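Local coordinates for rhusiopathiae surface protein B (Erysipelothrix rhusiopathiae, PDB 3V10) that probably binds collagen as a cell-wall-anchored surface adhesin, this chain being its collagen-binding region built from immunoglobulin-like domains, at residues A[26-31]-A[149-154]; A[59-64]-A[133-138]; A[90-95]-A[115-120]; A[183-188]-A[200-205]; A[208-213]-A[240-245]. One frame throughout, in Å; residues are numbered along the deposited sequence.

Contact 1 (A[26-31]-A[149-154]); sequences QPIEFN and ITISQP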
# COMPACT_ATOMS: atom_id res chain seq x y z
N GLN A 26 -3.35 3.72 1.06
CA GLN A 26 -3.68 2.86 -0.07
C GLN A 26 -2.98 3.37 -1.33
O GLN A 26 -2.62 4.54 -1.42
CB GLN A 26 -5.20 2.85 -0.30
CG GLN A 26 -6.05 2.55 0.94
CD GLN A 26 -5.94 1.10 1.41
OE1 GLN A 26 -6.69 0.67 2.29
NE2 GLN A 26 -5.02 0.35 0.82
N PRO A 27 -2.76 2.49 -2.31
CA PRO A 27 -2.09 2.92 -3.54
C PRO A 27 -3.01 3.76 -4.42
O PRO A 27 -4.23 3.68 -4.30
CB PRO A 27 -1.74 1.60 -4.24
CG PRO A 27 -1.87 0.55 -3.16
CD PRO A 27 -3.01 1.04 -2.33
N ILE A 28 -2.41 4.56 -5.30
CA ILE A 28 -3.16 5.34 -6.27
C ILE A 28 -2.89 4.53 -7.54
O ILE A 28 -1.75 4.41 -7.97
CB ILE A 28 -2.63 6.78 -6.41
CG1 ILE A 28 -2.92 7.55 -5.13
CG2 ILE A 28 -3.31 7.47 -7.58
CD1 ILE A 28 -2.51 9.01 -5.15
N GLU A 29 -3.95 3.95 -8.10
CA GLU A 29 -3.83 3.10 -9.28
C GLU A 29 -4.00 3.75 -10.63
O GLU A 29 -4.88 4.60 -10.84
CB GLU A 29 -4.83 1.95 -9.18
CG GLU A 29 -4.73 1.11 -7.94
CD GLU A 29 -5.97 0.28 -7.73
OE1 GLU A 29 -6.40 -0.40 -8.69
OE2 GLU A 29 -6.52 0.30 -6.61
N PHE A 30 -3.16 3.33 -11.57
CA PHE A 30 -3.20 3.83 -12.93
C PHE A 30 -3.39 2.63 -13.85
O PHE A 30 -2.66 1.64 -13.74
CB PHE A 30 -1.91 4.55 -13.28
CG PHE A 30 -1.75 5.87 -12.58
CD1 PHE A 30 -2.28 7.03 -13.13
CD2 PHE A 30 -1.10 5.94 -11.35
CE1 PHE A 30 -2.17 8.24 -12.46
CE2 PHE A 30 -0.98 7.15 -10.68
CZ PHE A 30 -1.52 8.31 -11.23
N ASN A 31 -4.39 2.70 -14.72
CA ASN A 31 -4.64 1.63 -15.66
C ASN A 31 -4.39 2.18 -17.06
O ASN A 31 -4.89 3.24 -17.42
CB ASN A 31 -6.09 1.15 -15.55
CG ASN A 31 -6.45 0.18 -16.65
OD1 ASN A 31 -6.03 -0.98 -16.64
ND2 ASN A 31 -7.23 0.65 -17.62
N ILE A 149 -6.48 14.47 -10.32
CA ILE A 149 -6.16 13.73 -9.11
C ILE A 149 -6.13 14.80 -8.03
O ILE A 149 -5.42 15.80 -8.15
CB ILE A 149 -4.77 13.04 -9.20
CG1 ILE A 149 -4.85 11.84 -10.14
CG2 ILE A 149 -4.31 12.63 -7.81
CD1 ILE A 149 -3.55 11.05 -10.26
N THR A 150 -6.94 14.59 -6.99
CA THR A 150 -7.01 15.52 -5.87
C THR A 150 -6.53 14.80 -4.62
O THR A 150 -7.06 13.76 -4.25
CB THR A 150 -8.46 16.01 -5.65
OG1 THR A 150 -9.30 14.90 -5.32
CG2 THR A 150 -8.99 16.68 -6.91
N ILE A 151 -5.51 15.37 -3.99
CA ILE A 151 -4.92 14.78 -2.79
C ILE A 151 -5.04 15.71 -1.60
O ILE A 151 -4.66 16.88 -1.66
CB ILE A 151 -3.43 14.45 -3.00
CG1 ILE A 151 -3.27 13.38 -4.09
CG2 ILE A 151 -2.80 13.99 -1.69
CD1 ILE A 151 -1.83 13.13 -4.48
N SER A 152 -5.57 15.18 -0.50
CA SER A 152 -5.73 15.97 0.70
C SER A 152 -4.43 16.11 1.47
O SER A 152 -3.73 15.13 1.74
CB SER A 152 -6.77 15.33 1.62
OG SER A 152 -6.75 15.95 2.89
N GLN A 153 -4.10 17.35 1.81
CA GLN A 153 -2.91 17.65 2.59
C GLN A 153 -3.44 18.18 3.91
O GLN A 153 -3.66 19.38 4.07
CB GLN A 153 -2.07 18.72 1.90
CG GLN A 153 -1.39 18.25 0.63
CD GLN A 153 -0.67 19.37 -0.07
OE1 GLN A 153 -1.28 20.20 -0.74
NE2 GLN A 153 0.65 19.41 0.09
N PRO A 154 -3.65 17.28 4.88
CA PRO A 154 -4.17 17.66 6.20
C PRO A 154 -3.30 18.66 6.95
O PRO A 154 -2.08 18.58 6.93
CB PRO A 154 -4.29 16.33 6.92
CG PRO A 154 -3.14 15.55 6.35
CD PRO A 154 -3.26 15.86 4.87

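Contact 2 (A[59-64]-A[133-138]); sequences DEVSLR and AELPTN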
# COMPACT_ATOMS: atom_id res chain seq x y z
N ASP A 59 5.56 20.80 -5.82
CA ASP A 59 6.62 21.03 -4.84
C ASP A 59 6.46 20.35 -3.49
O ASP A 59 7.43 20.23 -2.74
CB ASP A 59 6.82 22.53 -4.65
CG ASP A 59 7.72 23.14 -5.71
OD1 ASP A 59 7.48 22.88 -6.91
OD2 ASP A 59 8.67 23.87 -5.35
N GLU A 60 5.25 19.89 -3.17
CA GLU A 60 5.02 19.23 -1.88
C GLU A 60 4.53 17.79 -1.98
O GLU A 60 4.74 16.99 -1.06
CB GLU A 60 4.00 20.04 -1.07
CG GLU A 60 4.38 21.50 -0.87
CD GLU A 60 3.38 22.26 -0.01
OE1 GLU A 60 2.16 22.02 -0.15
OE2 GLU A 60 3.83 23.11 0.79
N VAL A 61 3.90 17.44 -3.09
CA VAL A 61 3.37 16.09 -3.29
C VAL A 61 3.92 15.43 -4.55
O VAL A 61 3.83 15.99 -5.64
CB VAL A 61 1.82 16.11 -3.37
CG1 VAL A 61 1.28 14.69 -3.51
CG2 VAL A 61 1.25 16.78 -2.14
N SER A 62 4.49 14.24 -4.39
CA SER A 62 5.04 13.50 -5.52
C SER A 62 4.56 12.06 -5.48
O SER A 62 4.55 11.43 -4.43
CB SER A 62 6.58 13.52 -5.50
OG SER A 62 7.08 14.81 -5.81
N LEU A 63 4.13 11.55 -6.63
CA LEU A 63 3.70 10.17 -6.73
C LEU A 63 4.88 9.39 -7.26
O LEU A 63 5.61 9.88 -8.12
CB LEU A 63 2.51 10.02 -7.68
CG LEU A 63 1.13 10.22 -7.05
CD1 LEU A 63 0.99 11.65 -6.56
CD2 LEU A 63 0.05 9.90 -8.08
N ARG A 64 5.07 8.18 -6.74
CA ARG A 64 6.19 7.35 -7.17
C ARG A 64 5.83 5.87 -7.08
O ARG A 64 4.84 5.49 -6.44
CB ARG A 64 7.43 7.63 -6.31
CG ARG A 64 7.32 7.18 -4.86
CD ARG A 64 8.66 7.28 -4.16
NE ARG A 64 8.68 6.56 -2.89
CZ ARG A 64 7.95 6.89 -1.83
NH1 ARG A 64 8.02 6.18 -0.72
NH2 ARG A 64 7.13 7.93 -1.89
N ALA A 133 -4.09 19.29 -2.90
CA ALA A 133 -3.13 19.28 -3.99
C ALA A 133 -3.81 18.75 -5.23
O ALA A 133 -4.42 17.68 -5.21
CB ALA A 133 -1.94 18.40 -3.62
N GLU A 134 -3.72 19.51 -6.32
CA GLU A 134 -4.31 19.11 -7.58
C GLU A 134 -3.21 18.65 -8.53
O GLU A 134 -2.40 19.45 -8.97
CB GLU A 134 -5.06 20.28 -8.21
CG GLU A 134 -6.23 20.78 -7.38
CD GLU A 134 -7.03 21.84 -8.11
OE1 GLU A 134 -6.43 22.87 -8.48
OE2 GLU A 134 -8.25 21.64 -8.30
N LEU A 135 -3.21 17.36 -8.83
CA LEU A 135 -2.20 16.79 -9.72
C LEU A 135 -2.80 16.14 -10.95
O LEU A 135 -2.72 14.92 -11.12
CB LEU A 135 -1.36 15.77 -8.95
CG LEU A 135 -0.50 16.32 -7.81
CD1 LEU A 135 0.18 15.17 -7.09
CD2 LEU A 135 0.53 17.30 -8.36
N PRO A 136 -3.40 16.94 -11.84
CA PRO A 136 -3.99 16.39 -13.06
C PRO A 136 -2.87 15.75 -13.88
O PRO A 136 -1.76 16.26 -13.91
CB PRO A 136 -4.62 17.61 -13.73
CG PRO A 136 -3.75 18.73 -13.28
CD PRO A 136 -3.48 18.41 -11.83
N THR A 137 -3.16 14.63 -14.54
CA THR A 137 -2.11 13.95 -15.28
C THR A 137 -2.58 13.02 -16.40
O THR A 137 -3.70 12.51 -16.39
CB THR A 137 -1.24 13.12 -14.29
OG1 THR A 137 -0.09 12.60 -14.95
CG2 THR A 137 -2.06 11.95 -13.74
N ASN A 138 -1.70 12.82 -17.37
CA ASN A 138 -1.93 11.90 -18.47
C ASN A 138 -0.67 11.03 -18.50
O ASN A 138 -0.33 10.44 -19.53
CB ASN A 138 -2.11 12.64 -19.81
CG ASN A 138 -0.99 13.60 -20.13
OD1 ASN A 138 0.09 13.54 -19.53
ND2 ASN A 138 -1.23 14.50 -21.08

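Contact 3 (A[90-95]-A[115-120]); sequences LTFNGS and INLKSV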
# COMPACT_ATOMS: atom_id res chain seq x y z
N LEU A 90 9.34 -3.93 -17.63
CA LEU A 90 9.02 -2.67 -16.97
C LEU A 90 10.10 -2.34 -15.96
O LEU A 90 10.48 -3.19 -15.14
CB LEU A 90 7.69 -2.76 -16.23
CG LEU A 90 6.39 -2.58 -17.01
CD1 LEU A 90 5.22 -2.89 -16.09
CD2 LEU A 90 6.30 -1.16 -17.55
N THR A 91 10.60 -1.12 -16.02
CA THR A 91 11.62 -0.67 -15.08
C THR A 91 11.02 0.46 -14.26
O THR A 91 10.55 1.46 -14.81
CB THR A 91 12.89 -0.18 -15.79
OG1 THR A 91 13.48 -1.27 -16.52
CG2 THR A 91 13.90 0.34 -14.77
N PHE A 92 11.02 0.30 -12.95
CA PHE A 92 10.45 1.30 -12.05
C PHE A 92 11.56 2.21 -11.53
O PHE A 92 12.45 1.76 -10.81
CB PHE A 92 9.73 0.59 -10.89
CG PHE A 92 8.67 -0.37 -11.35
CD1 PHE A 92 7.35 0.06 -11.53
CD2 PHE A 92 8.99 -1.68 -11.67
CE1 PHE A 92 6.38 -0.81 -12.02
CE2 PHE A 92 8.02 -2.55 -12.16
CZ PHE A 92 6.72 -2.12 -12.34
N ASN A 93 11.48 3.49 -11.90
CA ASN A 93 12.48 4.48 -11.51
C ASN A 93 11.84 5.66 -10.78
O ASN A 93 11.81 6.78 -11.31
CB ASN A 93 13.23 4.97 -12.75
CG ASN A 93 14.01 3.86 -13.45
OD1 ASN A 93 14.03 3.78 -14.68
ND2 ASN A 93 14.65 3.00 -12.67
N GLY A 94 11.33 5.42 -9.58
CA GLY A 94 10.69 6.48 -8.81
C GLY A 94 9.39 6.94 -9.45
O GLY A 94 8.43 6.17 -9.56
N SER A 95 9.36 8.20 -9.87
CA SER A 95 8.17 8.76 -10.52
C SER A 95 8.19 8.42 -12.01
O SER A 95 7.24 8.72 -12.73
CB SER A 95 8.13 10.28 -10.34
OG SER A 95 8.05 10.65 -8.97
N ILE A 115 -1.38 -2.25 -18.63
CA ILE A 115 -0.47 -2.02 -17.52
C ILE A 115 -1.28 -1.46 -16.37
O ILE A 115 -2.02 -0.49 -16.53
CB ILE A 115 0.63 -0.99 -17.87
CG1 ILE A 115 1.52 -1.53 -18.98
CG2 ILE A 115 1.44 -0.66 -16.61
CD1 ILE A 115 2.60 -0.56 -19.42
N ASN A 116 -1.16 -2.09 -15.20
CA ASN A 116 -1.86 -1.63 -14.02
C ASN A 116 -0.77 -1.22 -13.04
O ASN A 116 -0.19 -2.05 -12.35
CB ASN A 116 -2.73 -2.76 -13.46
CG ASN A 116 -3.88 -3.10 -14.38
OD1 ASN A 116 -4.92 -2.43 -14.36
ND2 ASN A 116 -3.70 -4.12 -15.20
N LEU A 117 -0.49 0.08 -13.03
CA LEU A 117 0.56 0.65 -12.19
C LEU A 117 0.08 1.10 -10.82
O LEU A 117 -0.97 1.73 -10.70
CB LEU A 117 1.19 1.84 -12.93
CG LEU A 117 2.23 2.71 -12.22
CD1 LEU A 117 3.50 1.91 -11.96
CD2 LEU A 117 2.55 3.91 -13.10
N LYS A 118 0.85 0.76 -9.79
CA LYS A 118 0.51 1.14 -8.43
C LYS A 118 1.47 2.22 -7.99
O LYS A 118 2.67 2.13 -8.26
CB LYS A 118 0.63 -0.08 -7.50
CG LYS A 118 -0.23 -1.25 -7.94
CD LYS A 118 -1.68 -0.82 -8.10
CE LYS A 118 -2.56 -1.95 -8.62
NZ LYS A 118 -2.70 -3.04 -7.62
N SER A 119 0.96 3.25 -7.32
CA SER A 119 1.82 4.33 -6.86
C SER A 119 1.53 4.75 -5.43
O SER A 119 0.46 4.46 -4.89
CB SER A 119 1.68 5.55 -7.79
OG SER A 119 0.40 6.15 -7.64
N VAL A 120 2.50 5.42 -4.82
CA VAL A 120 2.37 5.91 -3.46
C VAL A 120 2.78 7.37 -3.49
O VAL A 120 3.60 7.77 -4.32
CB VAL A 120 3.29 5.13 -2.49
CG1 VAL A 120 4.73 5.15 -2.99
CG2 VAL A 120 3.22 5.72 -1.10

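Contact 4 (A[183-188]-A[200-205]); sequences WWLNIN and VIDTIG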
# COMPACT_ATOMS: atom_id res chain seq x y z
N TRP A 183 1.84 -3.35 9.94
CA TRP A 183 0.63 -3.14 10.75
C TRP A 183 0.90 -2.57 12.13
O TRP A 183 1.98 -2.74 12.69
CB TRP A 183 -0.13 -4.46 10.88
CG TRP A 183 -0.36 -5.14 9.57
CD1 TRP A 183 0.53 -5.92 8.89
CD2 TRP A 183 -1.53 -5.05 8.74
NE1 TRP A 183 -0.01 -6.32 7.69
CE2 TRP A 183 -1.27 -5.80 7.57
CE3 TRP A 183 -2.76 -4.41 8.87
CZ2 TRP A 183 -2.21 -5.93 6.54
CZ3 TRP A 183 -3.70 -4.54 7.85
CH2 TRP A 183 -3.41 -5.29 6.70
N TRP A 184 -0.11 -1.90 12.67
CA TRP A 184 -0.03 -1.26 13.99
C TRP A 184 -1.26 -1.52 14.85
O TRP A 184 -2.37 -1.27 14.41
CB TRP A 184 0.07 0.27 13.84
CG TRP A 184 1.35 0.78 13.28
CD1 TRP A 184 2.41 1.27 13.99
CD2 TRP A 184 1.70 0.88 11.90
NE1 TRP A 184 3.40 1.67 13.13
CE2 TRP A 184 3.00 1.44 11.84
CE3 TRP A 184 1.06 0.54 10.70
CZ2 TRP A 184 3.66 1.67 10.63
CZ3 TRP A 184 1.72 0.77 9.50
CH2 TRP A 184 3.01 1.33 9.47
N LEU A 185 -1.05 -2.03 16.06
CA LEU A 185 -2.14 -2.23 17.00
C LEU A 185 -1.89 -1.17 18.08
O LEU A 185 -0.93 -1.27 18.85
CB LEU A 185 -2.10 -3.63 17.64
CG LEU A 185 -2.06 -4.85 16.72
CD1 LEU A 185 -2.19 -6.12 17.56
CD2 LEU A 185 -3.17 -4.78 15.69
N ASN A 186 -2.73 -0.14 18.12
CA ASN A 186 -2.56 0.94 19.09
C ASN A 186 -3.43 0.71 20.32
O ASN A 186 -4.63 0.97 20.30
CB ASN A 186 -2.92 2.27 18.42
CG ASN A 186 -2.17 2.47 17.12
OD1 ASN A 186 -1.01 2.87 17.12
ND2 ASN A 186 -2.82 2.17 16.01
N ILE A 187 -2.81 0.23 21.40
CA ILE A 187 -3.52 -0.10 22.62
C ILE A 187 -3.35 0.91 23.75
O ILE A 187 -2.24 1.21 24.19
CB ILE A 187 -3.07 -1.48 23.15
CG1 ILE A 187 -3.14 -2.50 22.01
CG2 ILE A 187 -3.96 -1.91 24.31
CD1 ILE A 187 -2.55 -3.86 22.35
N ASN A 188 -4.48 1.43 24.21
CA ASN A 188 -4.52 2.40 25.28
C ASN A 188 -3.77 3.69 25.01
O ASN A 188 -2.87 4.07 25.77
CB ASN A 188 -4.02 1.77 26.58
CG ASN A 188 -4.46 2.55 27.80
OD1 ASN A 188 -5.19 3.53 27.68
ND2 ASN A 188 -4.04 2.11 28.98
N VAL A 200 -6.54 -8.65 23.17
CA VAL A 200 -6.83 -8.38 21.76
C VAL A 200 -6.59 -9.66 20.98
O VAL A 200 -5.57 -10.30 21.15
CB VAL A 200 -5.90 -7.30 21.18
CG1 VAL A 200 -6.14 -7.17 19.65
CG2 VAL A 200 -6.15 -5.97 21.86
N ILE A 201 -7.57 -10.05 20.17
CA ILE A 201 -7.40 -11.24 19.34
C ILE A 201 -7.43 -10.72 17.91
O ILE A 201 -8.45 -10.22 17.43
CB ILE A 201 -8.52 -12.27 19.56
CG1 ILE A 201 -8.50 -12.77 21.01
CG2 ILE A 201 -8.31 -13.46 18.62
CD1 ILE A 201 -9.54 -13.82 21.32
N ASP A 202 -6.28 -10.81 17.25
CA ASP A 202 -6.13 -10.33 15.89
C ASP A 202 -6.09 -11.49 14.91
O ASP A 202 -5.28 -12.41 15.05
CB ASP A 202 -4.85 -9.50 15.77
CG ASP A 202 -4.68 -8.90 14.39
OD1 ASP A 202 -4.77 -9.65 13.39
OD2 ASP A 202 -4.44 -7.68 14.30
N THR A 203 -6.97 -11.46 13.91
CA THR A 203 -7.01 -12.51 12.91
C THR A 203 -6.60 -11.96 11.56
O THR A 203 -7.34 -11.19 10.94
CB THR A 203 -8.42 -13.12 12.78
OG1 THR A 203 -8.78 -13.75 14.02
CG2 THR A 203 -8.42 -14.18 11.68
N ILE A 204 -5.42 -12.36 11.09
CA ILE A 204 -4.93 -11.90 9.80
C ILE A 204 -5.75 -12.58 8.72
O ILE A 204 -5.94 -13.80 8.74
CB ILE A 204 -3.44 -12.25 9.63
CG1 ILE A 204 -2.63 -11.51 10.69
CG2 ILE A 204 -2.96 -11.87 8.22
CD1 ILE A 204 -1.21 -12.03 10.85
N GLY A 205 -6.25 -11.78 7.77
CA GLY A 205 -7.08 -12.31 6.71
C GLY A 205 -6.41 -13.25 5.71
O GLY A 205 -5.23 -13.55 5.80

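Contact 5 (A[208-213]-A[240-245]); sequences HKLVDG and ITVEGQ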
# COMPACT_ATOMS: atom_id res chain seq x y z
N HIS A 208 -2.45 -13.39 3.00
CA HIS A 208 -1.17 -12.99 3.56
C HIS A 208 -0.95 -13.65 4.92
O HIS A 208 -1.89 -14.10 5.55
CB HIS A 208 -1.05 -11.46 3.67
CG HIS A 208 -2.14 -10.80 4.46
ND1 HIS A 208 -1.89 -9.78 5.35
CD2 HIS A 208 -3.48 -10.98 4.47
CE1 HIS A 208 -3.03 -9.36 5.87
NE2 HIS A 208 -4.01 -10.07 5.35
N LYS A 209 0.31 -13.71 5.34
CA LYS A 209 0.67 -14.33 6.61
C LYS A 209 1.67 -13.48 7.36
O LYS A 209 2.43 -12.72 6.76
CB LYS A 209 1.29 -15.72 6.40
CG LYS A 209 0.50 -16.69 5.55
CD LYS A 209 1.02 -18.11 5.75
CE LYS A 209 0.55 -19.03 4.63
NZ LYS A 209 -0.90 -18.84 4.36
N LEU A 210 1.70 -13.65 8.68
CA LEU A 210 2.62 -12.91 9.52
C LEU A 210 4.06 -13.30 9.18
O LEU A 210 4.36 -14.47 8.91
CB LEU A 210 2.33 -13.20 11.00
CG LEU A 210 3.10 -12.38 12.05
CD1 LEU A 210 2.20 -12.09 13.25
CD2 LEU A 210 4.35 -13.14 12.47
N VAL A 211 4.95 -12.31 9.18
CA VAL A 211 6.36 -12.56 8.89
C VAL A 211 7.04 -12.94 10.21
O VAL A 211 7.09 -12.14 11.15
CB VAL A 211 7.04 -11.32 8.29
CG1 VAL A 211 8.55 -11.54 8.17
CG2 VAL A 211 6.44 -11.03 6.91
N ASP A 212 7.58 -14.15 10.26
CA ASP A 212 8.25 -14.65 11.46
C ASP A 212 9.28 -13.69 12.05
O ASP A 212 10.16 -13.19 11.34
CB ASP A 212 8.92 -15.99 11.13
CG ASP A 212 9.66 -16.58 12.30
OD1 ASP A 212 9.05 -16.71 13.39
OD2 ASP A 212 10.85 -16.92 12.14
N GLY A 213 9.14 -13.44 13.35
CA GLY A 213 10.05 -12.56 14.06
C GLY A 213 9.94 -11.06 13.83
O GLY A 213 10.83 -10.31 14.21
N ILE A 240 2.21 -12.29 24.20
CA ILE A 240 1.83 -12.19 22.81
C ILE A 240 2.03 -13.58 22.23
O ILE A 240 3.12 -14.15 22.34
CB ILE A 240 2.70 -11.19 22.04
CG1 ILE A 240 2.35 -9.76 22.47
CG2 ILE A 240 2.50 -11.36 20.54
CD1 ILE A 240 3.22 -8.70 21.82
N THR A 241 0.98 -14.14 21.66
CA THR A 241 1.05 -15.46 21.08
C THR A 241 0.69 -15.39 19.60
O THR A 241 -0.03 -14.49 19.17
CB THR A 241 0.09 -16.45 21.78
OG1 THR A 241 -1.27 -16.02 21.59
CG2 THR A 241 0.40 -16.51 23.27
N VAL A 242 1.21 -16.34 18.83
CA VAL A 242 0.91 -16.40 17.41
C VAL A 242 0.62 -17.85 17.08
O VAL A 242 1.42 -18.73 17.37
CB VAL A 242 2.10 -15.93 16.54
CG1 VAL A 242 1.75 -16.06 15.06
CG2 VAL A 242 2.45 -14.49 16.86
N GLU A 243 -0.55 -18.09 16.50
CA GLU A 243 -0.94 -19.43 16.09
C GLU A 243 -1.60 -19.27 14.73
O GLU A 243 -2.72 -18.79 14.64
CB GLU A 243 -1.92 -20.05 17.08
CG GLU A 243 -1.40 -20.20 18.51
CD GLU A 243 -0.13 -21.03 18.62
OE1 GLU A 243 -0.01 -22.06 17.92
OE2 GLU A 243 0.75 -20.67 19.43
N GLY A 244 -0.89 -19.66 13.68
CA GLY A 244 -1.43 -19.53 12.35
C GLY A 244 -1.66 -18.07 12.04
O GLY A 244 -0.74 -17.25 12.12
N GLN A 245 -2.90 -17.74 11.70
CA GLN A 245 -3.30 -16.38 11.36
C GLN A 245 -3.72 -15.56 12.58
O GLN A 245 -4.04 -14.39 12.46
CB GLN A 245 -4.47 -16.42 10.38
CG GLN A 245 -4.19 -17.12 9.05
CD GLN A 245 -3.13 -16.41 8.24
OE1 GLN A 245 -1.95 -16.75 8.31
NE2 GLN A 245 -3.54 -15.42 7.46
O HOH W 1 -0.21 -15.47 9.67

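Contact 1 (A[26-31]-A[149-154])
I149 reaches across to F30 and I28 with the far end of its side chain, and the path of that chain explains why so little else of it takes part. From CB, the CG1 branch leaves anti to the carbonyl carbon (chi1 -73°), and the next bond is fully extended (chi2 -178°). CB and the two gamma carbons thus stay more than 4.2 Å from strand 28-35, and the terminal methyl does the work. CD1 lies 3.5 Å from F30 CZ and 3.8 Å from F30 CE1, so it meets the outer end of the ring, the two side chains crossing at about a right angle. The same methyl stands 4.5 Å from I28 CG2, a looser approach. Two residues on, on the same side of the chain, I151 CD1 meets I28 CD1 at 4.2 Å. No hydrogen bond crosses, as expected where the nearest CA atoms, those of I28 and I149, are 9.4 Å apart. Strand 28-35 pairs with strands 10-16 and 112-123, whereas strand 150-153 lies between 20-21 and 131-134 in a separate small sheet. V15 of strand 10-16 and Y121 of strand 112-123 touch side chains from both segments.

Contact 2 (A[59-64]-A[133-138])
V61 is the first residue of 59-64 to touch the other segment, and it does so with both methyls. CG2 meets A133 CB at 3.9 Å; CG1 approaches L135 CD1 at 3.8 Å. This division follows from chi1 of -178°, which sets CG1 anti to the backbone N and CG2 anti to the carbonyl carbon, one branch for each partner. S62 points the other way, its backbone bonded to D122 of strand 112-123. L63 then returns to the interface, where its CD1 lies 3.7 Å from L135 CD1. The two leucine side chains run antiparallel, and only these two methyls come within 4.2 Å. L135 CD1 is therefore shared by V61 and L63, while I151 of strand 150-153 also packs on both. Every contact here is between aliphatic carbons, and no hydrogen bond or charge pair links the segments. The attachment should accordingly depend on shape and exclusion of water, with the backbone hydrogen bonds of A133 and V61 directed to other partners.

Contact 3 (A[90-95]-A[115-120])
Two hydrophobic pairs, L90 with I115 and F92 with L117, make up the first shell. In the former, L90 CD2 meets I115 CD1 at 4.2 Å, a touch of single methyls between side chains that approach at a slant. In the latter, L117 CD1 comes to the edge of the F92 ring, in its plane, 4.0 Å from CE1. These two side chains pass each other in opposite directions. L117 attains this position because its CG is anti to the backbone N (chi1 174°), which brings CD1 closer to the ring than the initial direction of its side chain suggests. CA separations of 9.5 Å for L90 and I115, and 9.9 Å for F92 and L117, show side-chain layers meeting between strands that are not paired with each other.

In the second shell, M73 of strand 71-77 touches L90 and F92, D310 lies against F92 and L117, and F30 and F34 back L117 and I115. Polar side chains of strand 112-123 bond elsewhere: N116 ND2 to D311, K118 NZ to the carbonyls of N307 and F309. Beyond F92, G94 and S95 have the backbone conformation of a type II' turn. The chemistry is that of an immunoglobulin-like core: dispersion alone joins the two segments, while the polar groups of 115-120 (N116, K118, S119) find their hydrogen bonds with other parts of the chain.

Contact 4 (A[183-188]-A[200-205])
In the beta sandwich of the collagen-binding domain, L185 and I187 of strand 180-187 face D202 and V200 of strand 198-204. The first strand belongs to a five-stranded antiparallel sheet and the second to the sheet opposing it. The order of the contacts, L185 with D202 and I187 with V200, shows the segments running in opposite directions, and the 9.0 Å between the CA atoms of I187 and V200 is a distance for side-chain packing, with no hydrogen bond across. I187 CD1 meets V200 CG2 at 4.2 Å, a purely aliphatic touch. The other pair is mixed in character. D202 sends its CG anti to the backbone N (chi1 -177°), placing a buried carboxylate against the leucine. Its OD2 is hydrogen-bonded to N279 ND2 and to Y265 OH, with K169 NZ adding only a long, weak ion pair. Those partners come from both sheets, since N279 lies on strand 276-286 and Y265 on strand 260-269, so the acid ties the layers together through its polar end. Y265 also stacks on the ring of W183. Across the present contact, the oxygen that carries these bonds, D202 OD2, lies 3.5 Å from the methyl L185 CD2.

Contact 5 (A[208-213]-A[240-245])
Q245 turns its terminal amide toward the carbonyl of H208 and the side chain of K209, and both ends of that amide are used. A bend at chi2 (-64°) folds the side chain back, letting NE2 donate to H208 O over 2.8 Å. The bond is nearly straight, with an N-H...O angle of 167°, and the acceptor lies only 7° out of the amide plane. OE1 points to a water at 2.6 Å, which donates to it and accepts from L210 N at 2.8 Å; the water also donates to G244 O. The amide thus reaches the carbonyl of H208 directly and the N-H of L210 through the water, which should fix its rotation. K209 crosses it at a slant, CG lying 3.7 Å from Q245 OE1. On the other side of the water, L210 CD1 meets V242 CG2 at 4.3 Å, the apolar part of this surface contact. H208's own ring is held elsewhere, ND1 by T267 and NE2 by the carbonyl of K278. G244 and Q245 occupy the middle of a type II' turn in the hairpin joining strands 239-243 and 246-251, and that hairpin meets the start of strand 208-221, which pairs with strand 260-269.

How the contacts relate
Contacts 1 to 4 are buried and lack any hydrogen bond between their segments, whereas contact 5 lies at the surface and carries a direct amide bond and a bridging water. Contacts 1, 2 and 3 form a continuous set: strands 131-134 and 150-153 are neighbours, as are 28-35 and 112-123, and 61-65 and 112-123. All three are wholly aliphatic or aromatic. Contacts 4 and 5, about 12 Å apart between centres, share the collagen-binding domain and meet where I204 N bonds Q245 O at 2.8 Å. Contact 4 alone sets a buried carboxylate against a methyl. Contacts 3 and 4, about 30 Å apart between centres, fall in different family regions, the bacterial Ig and the collagen-binding one.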